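Local coordinates for uncharacterized conserved protein of COG5135 (Nostoc punctiforme, PDB 2I51) that binds flavin mononucleotide and is probably an oxidoreductase related to pyridoxamine 5'-phosphate oxidase, its precise reaction and substrate being unknown, at residues L29-P34 with A39-V44. Sequence-based numbering, arbitrary orientation.
Sequences LATVQP and ANRTLV. With FMN (flavin mononucleotide), chain C; EDO (1,2-ethanediol), chain S.
The flavin mononucleotide pocket is lined here by a beta hairpin, in which L29 to V32 runs antiparallel to A39 to V44 and R41 reaches back over its partner strand to T31. L29 and R41 form one hydrogen-bonded pair, with L29 N giving to R41 O at 2.8 Å; T31 and A39 form the next, and A30 and N40 form the non-hydrogen-bonded pair between them. The R41 chain, bent at chi2 and chi3 (-72° and -69°), folds over the face that carries L29 and T31 and sets its guanidinium between strand and phosphate. R41 NH1 bonds T31 OG1 at 2.9 Å, nearly in the guanidinium plane, and L29 O at 3.0 Å, tilted from it. L29 O thus takes two donors, R41 N and R41 NH1, arriving from opposite faces of its carbonyl plane. On the phosphate side, R41 NE and R41 NH2 both donate to FMN O3P, NH2 at 2.8 Å. With an alanine here, FMN O3P would probably lose two of its donors and T31 OG1 its bond from NH1. Q68 OE1, on helix 64-71, bonds both T31 OG1 and R41 NH2, a second-shell brace for the guanidinium. Further along, T42 O accepts from the ribityl O2' and V44 N donates to flavin O4 at 3.1 Å, nearly straight (172°). L43 divides its branches: L43 CD1 packs 3.8 Å from L29 CD2, whereas CD2 lies against the pyrimidine end of the flavin, near N3. On the face that carries A30 and N40, N40 OD1 bonds N40 ND2 of the second subunit, and Q87 and R89 of that subunit also bind this flavin, so the hairpin belongs to a cofactor site at the dimer interface, as in the FMN-binding split barrel of the pyridoxamine 5'-phosphate oxidase family.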
ATOM      1  N   LEU A  29       4.567   1.281   0.634  1.00 13.59           N
ATOM      2  CA  LEU A  29       5.470   1.562  -0.481  1.00 14.39           C
ATOM      3  C   LEU A  29       5.345   0.451  -1.502  1.00 13.58           C
ATOM      4  O   LEU A  29       5.635  -0.741  -1.235  1.00 14.94           O
ATOM      5  CB  LEU A  29       6.914   1.564   0.009  1.00 16.96           C
ATOM      6  CG  LEU A  29       7.991   1.631  -1.104  1.00 17.48           C
ATOM      7  CD1 LEU A  29       8.109   3.058  -1.483  1.00 26.65           C
ATOM      8  CD2 LEU A  29       9.330   1.005  -0.637  1.00 22.13           C
ATOM      9  N   ALA A  30       4.959   0.835  -2.730  1.00 12.61           N
ATOM     10  CA  ALA A  30       4.866  -0.097  -3.832  1.00 12.98           C
ATOM     11  C   ALA A  30       6.086   0.031  -4.725  1.00 15.20           C
ATOM     12  O   ALA A  30       6.472   1.118  -5.123  1.00 15.38           O
ATOM     13  CB  ALA A  30       3.580   0.196  -4.684  1.00 16.09           C
ATOM     14  N   THR A  31       6.640  -1.116  -5.089  1.00 13.90           N
ATOM     15  CA  THR A  31       7.728  -1.223  -6.024  1.00 16.10           C
ATOM     16  C   THR A  31       7.349  -2.245  -7.096  1.00 16.67           C
ATOM     17  O   THR A  31       6.253  -2.836  -7.046  1.00 14.74           O
ATOM     18  CB  THR A  31       9.014  -1.744  -5.295  1.00 14.92           C
ATOM     19  OG1 THR A  31       8.696  -2.971  -4.577  1.00 16.29           O
ATOM     20  CG2 THR A  31       9.610  -0.716  -4.368  1.00 16.82           C
ATOM     21  N   VAL A  32       8.216  -2.420  -8.105  1.00 16.55           N
ATOM     22  CA  VAL A  32       8.006  -3.432  -9.134  1.00 16.89           C
ATOM     23  C   VAL A  32       9.146  -4.436  -9.038  1.00 16.11           C
ATOM     24  O   VAL A  32      10.346  -4.068  -8.859  1.00 19.16           O
ATOM     25  CB  VAL A  32       7.878  -2.825 -10.567  1.00 20.08           C
ATOM     26  CG1 VAL A  32       7.494  -3.895 -11.621  1.00 20.53           C
ATOM     27  CG2 VAL A  32       6.815  -1.789 -10.616  1.00 26.32           C
ATOM     28  N   GLN A  33       8.793  -5.722  -9.115  1.00 16.16           N
ATOM     29  CA  GLN A  33       9.780  -6.790  -9.096  1.00 19.54           C
ATOM     30  C   GLN A  33      10.432  -6.940 -10.481  1.00 18.73           C
ATOM     31  O   GLN A  33       9.878  -6.504 -11.483  1.00 19.26           O
ATOM     32  CB  GLN A  33       9.121  -8.093  -8.664  1.00 19.56           C
ATOM     33  CG  GLN A  33       8.464  -7.990  -7.297  1.00 21.46           C
ATOM     34  CD  GLN A  33       7.654  -9.218  -6.940  1.00 26.37           C
ATOM     35  OE1 GLN A  33       8.200 -10.334  -6.797  1.00 32.11           O
ATOM     36  NE2 GLN A  33       6.348  -9.048  -6.843  1.00 22.18           N
ATOM     37  N   PRO A  34      11.622  -7.553 -10.533  1.00 19.66           N
ATOM     38  CA  PRO A  34      12.238  -7.883 -11.819  1.00 23.31           C
ATOM     39  C   PRO A  34      11.303  -8.635 -12.771  1.00 23.68           C
ATOM     40  O   PRO A  34      11.404  -8.474 -14.000  1.00 25.27           O
ATOM     41  CB  PRO A  34      13.440  -8.749 -11.427  1.00 23.67           C
ATOM     42  CG  PRO A  34      13.786  -8.298 -10.035  1.00 24.37           C
ATOM     43  CD  PRO A  34      12.500  -7.864  -9.388  1.00 21.34           C
ATOM     44  N   ALA A  39       4.879  -5.083  -5.843  1.00 14.69           N
ATOM     45  CA  ALA A  39       5.093  -5.479  -4.438  1.00 16.00           C
ATOM     46  C   ALA A  39       4.694  -4.291  -3.598  1.00 15.89           C
ATOM     47  O   ALA A  39       4.819  -3.154  -4.023  1.00 17.27           O
ATOM     48  CB  ALA A  39       6.563  -5.885  -4.155  1.00 17.46           C
ATOM     49  N   ASN A  40       4.184  -4.557  -2.424  1.00 12.94           N
ATOM     50  CA  ASN A  40       3.601  -3.508  -1.594  1.00 13.35           C
ATOM     51  C   ASN A  40       3.752  -3.882  -0.130  1.00 14.81           C
ATOM     52  O   ASN A  40       3.333  -4.954   0.260  1.00 16.07           O
ATOM     53  CB  ASN A  40       2.128  -3.400  -1.969  1.00 14.40           C
ATOM     54  CG  ASN A  40       1.483  -2.070  -1.582  1.00 16.91           C
ATOM     55  OD1 ASN A  40       2.156  -1.125  -1.159  1.00 16.64           O
ATOM     56  ND2 ASN A  40       0.121  -1.997  -1.777  1.00 17.16           N
ATOM     57  N   ARG A  41       4.317  -2.980   0.674  1.00 13.29           N
ATOM     58  CA  ARG A  41       4.471  -3.246   2.122  1.00 13.53           C
ATOM     59  C   ARG A  41       4.491  -1.978   2.906  1.00 13.01           C
ATOM     60  O   ARG A  41       4.832  -0.915   2.390  1.00 14.64           O
ATOM     61  CB  ARG A  41       5.725  -4.058   2.411  1.00 14.98           C
ATOM     62  CG  ARG A  41       6.998  -3.296   2.435  1.00 14.45           C
ATOM     63  CD  ARG A  41       7.479  -2.828   1.073  1.00 14.32           C
ATOM     64  NE  ARG A  41       7.920  -3.894   0.194  1.00 14.18           N
ATOM     65  CZ  ARG A  41       8.152  -3.817  -1.115  1.00 13.73           C
ATOM     66  NH1 ARG A  41       7.765  -2.758  -1.847  1.00 16.14           N
ATOM     67  NH2 ARG A  41       8.710  -4.834  -1.710  1.00 17.41           N
ATOM     68  N   THR A  42       4.182  -2.099   4.194  1.00 13.52           N
ATOM     69  CA  THR A  42       4.166  -0.974   5.085  1.00 13.52           C
ATOM     70  C   THR A  42       5.576  -0.630   5.565  1.00 15.19           C
ATOM     71  O   THR A  42       6.363  -1.557   5.873  1.00 14.27           O
ATOM     72  CB  THR A  42       3.254  -1.250   6.299  1.00 15.18           C
ATOM     73  OG1 THR A  42       1.930  -1.564   5.824  1.00 16.01           O
ATOM     74  CG2 THR A  42       3.163  -0.037   7.243  1.00 15.59           C
ATOM     75  N   LEU A  43       5.867   0.669   5.636  1.00 15.31           N
ATOM     76  CA  LEU A  43       7.064   1.173   6.261  1.00 14.88           C
ATOM     77  C   LEU A  43       6.689   2.276   7.218  1.00 15.71           C
ATOM     78  O   LEU A  43       5.625   2.865   7.110  1.00 16.09           O
ATOM     79  CB  LEU A  43       8.014   1.815   5.253  1.00 15.35           C
ATOM     80  CG  LEU A  43       8.333   1.015   4.001  1.00 21.87           C
ATOM     81  CD1 LEU A  43       9.157   1.894   3.005  1.00 22.20           C
ATOM     82  CD2 LEU A  43       9.033  -0.185   4.442  1.00 21.42           C
ATOM     83  N   VAL A  44       7.566   2.608   8.165  1.00 15.60           N
ATOM     84  CA  VAL A  44       7.425   3.801   9.010  1.00 15.54           C
ATOM     85  C   VAL A  44       8.058   5.016   8.376  1.00 15.44           C
ATOM     86  O   VAL A  44       9.240   4.972   7.997  1.00 15.79           O
ATOM     87  CB  VAL A  44       8.135   3.553  10.364  1.00 15.63           C
ATOM     88  CG1 VAL A  44       8.030   4.812  11.289  1.00 19.86           C
ATOM     89  CG2 VAL A  44       7.552   2.306  11.068  1.00 19.44           C
TER
HETATM   90  N1  FMN C 300      10.047  -2.853   6.935  1.00 10.57           N
HETATM   91  C2  FMN C 300      11.094  -2.058   6.654  1.00 13.59           C
HETATM   92  O2  FMN C 300      12.002  -2.413   5.895  1.00 15.73           O
HETATM   93  N3  FMN C 300      11.139  -0.783   7.182  1.00 13.29           N
HETATM   94  C4  FMN C 300      10.174  -0.295   8.013  1.00 13.00           C
HETATM   95  O4  FMN C 300      10.151   0.937   8.381  1.00 13.19           O
HETATM   96  C4A FMN C 300       9.089  -1.105   8.311  1.00 11.01           C
HETATM   97  N5  FMN C 300       8.091  -0.674   9.169  1.00 12.49           N
HETATM   98  C5A FMN C 300       6.918  -1.469   9.269  1.00 11.36           C
HETATM   99  C6  FMN C 300       5.863  -1.003  10.022  1.00 11.20           C
HETATM  100  C7  FMN C 300       4.682  -1.745  10.191  1.00 11.07           C
HETATM  101  C7M FMN C 300       3.463  -1.102  10.800  1.00 13.80           C
HETATM  102  C8  FMN C 300       4.642  -3.010   9.607  1.00 10.38           C
HETATM  103  C8M FMN C 300       3.300  -3.750   9.535  1.00 12.84           C
HETATM  104  C9  FMN C 300       5.718  -3.494   8.860  1.00 11.36           C
HETATM  105  C9A FMN C 300       6.876  -2.742   8.725  1.00 11.44           C
HETATM  106  N10 FMN C 300       7.961  -3.203   8.014  1.00 12.20           N
HETATM  107  C10 FMN C 300       9.026  -2.398   7.750  1.00 11.26           C
HETATM  108  C1' FMN C 300       8.025  -4.644   7.520  1.00 12.17           C
HETATM  109  C2' FMN C 300       7.624  -4.645   6.039  1.00 12.35           C
HETATM  110  O2' FMN C 300       6.215  -4.337   5.890  1.00 11.53           O
HETATM  111  C3' FMN C 300       7.980  -5.952   5.304  1.00 13.45           C
HETATM  112  O3' FMN C 300       7.423  -7.023   6.041  1.00 14.05           O
HETATM  113  C4' FMN C 300       9.517  -6.082   5.293  1.00 15.24           C
HETATM  114  O4' FMN C 300      10.210  -4.859   5.029  1.00 16.35           O
HETATM  115  C5' FMN C 300       9.877  -7.054   4.171  1.00 15.93           C
HETATM  116  O5' FMN C 300       9.403  -6.530   2.937  1.00 13.89           O
HETATM  117  P   FMN C 300      10.077  -6.959   1.582  1.00 15.46           P
HETATM  118  O1P FMN C 300      11.447  -6.397   1.459  1.00 16.15           O
HETATM  119  O2P FMN C 300      10.121  -8.520   1.608  1.00 19.37           O
HETATM  120  O3P FMN C 300       9.147  -6.563   0.481  1.00 16.60           O
HETATM  121  C1  EDO S 303       6.766 -11.655  -3.488  1.00 38.76           C
HETATM  122  O1  EDO S 303       7.894 -10.779  -3.477  1.00 50.88           O
HETATM  123  C2  EDO S 303       5.491 -10.841  -3.699  0.50 31.83           C
HETATM  124  O2  EDO S 303       5.730  -9.454  -3.426  0.50 18.18           O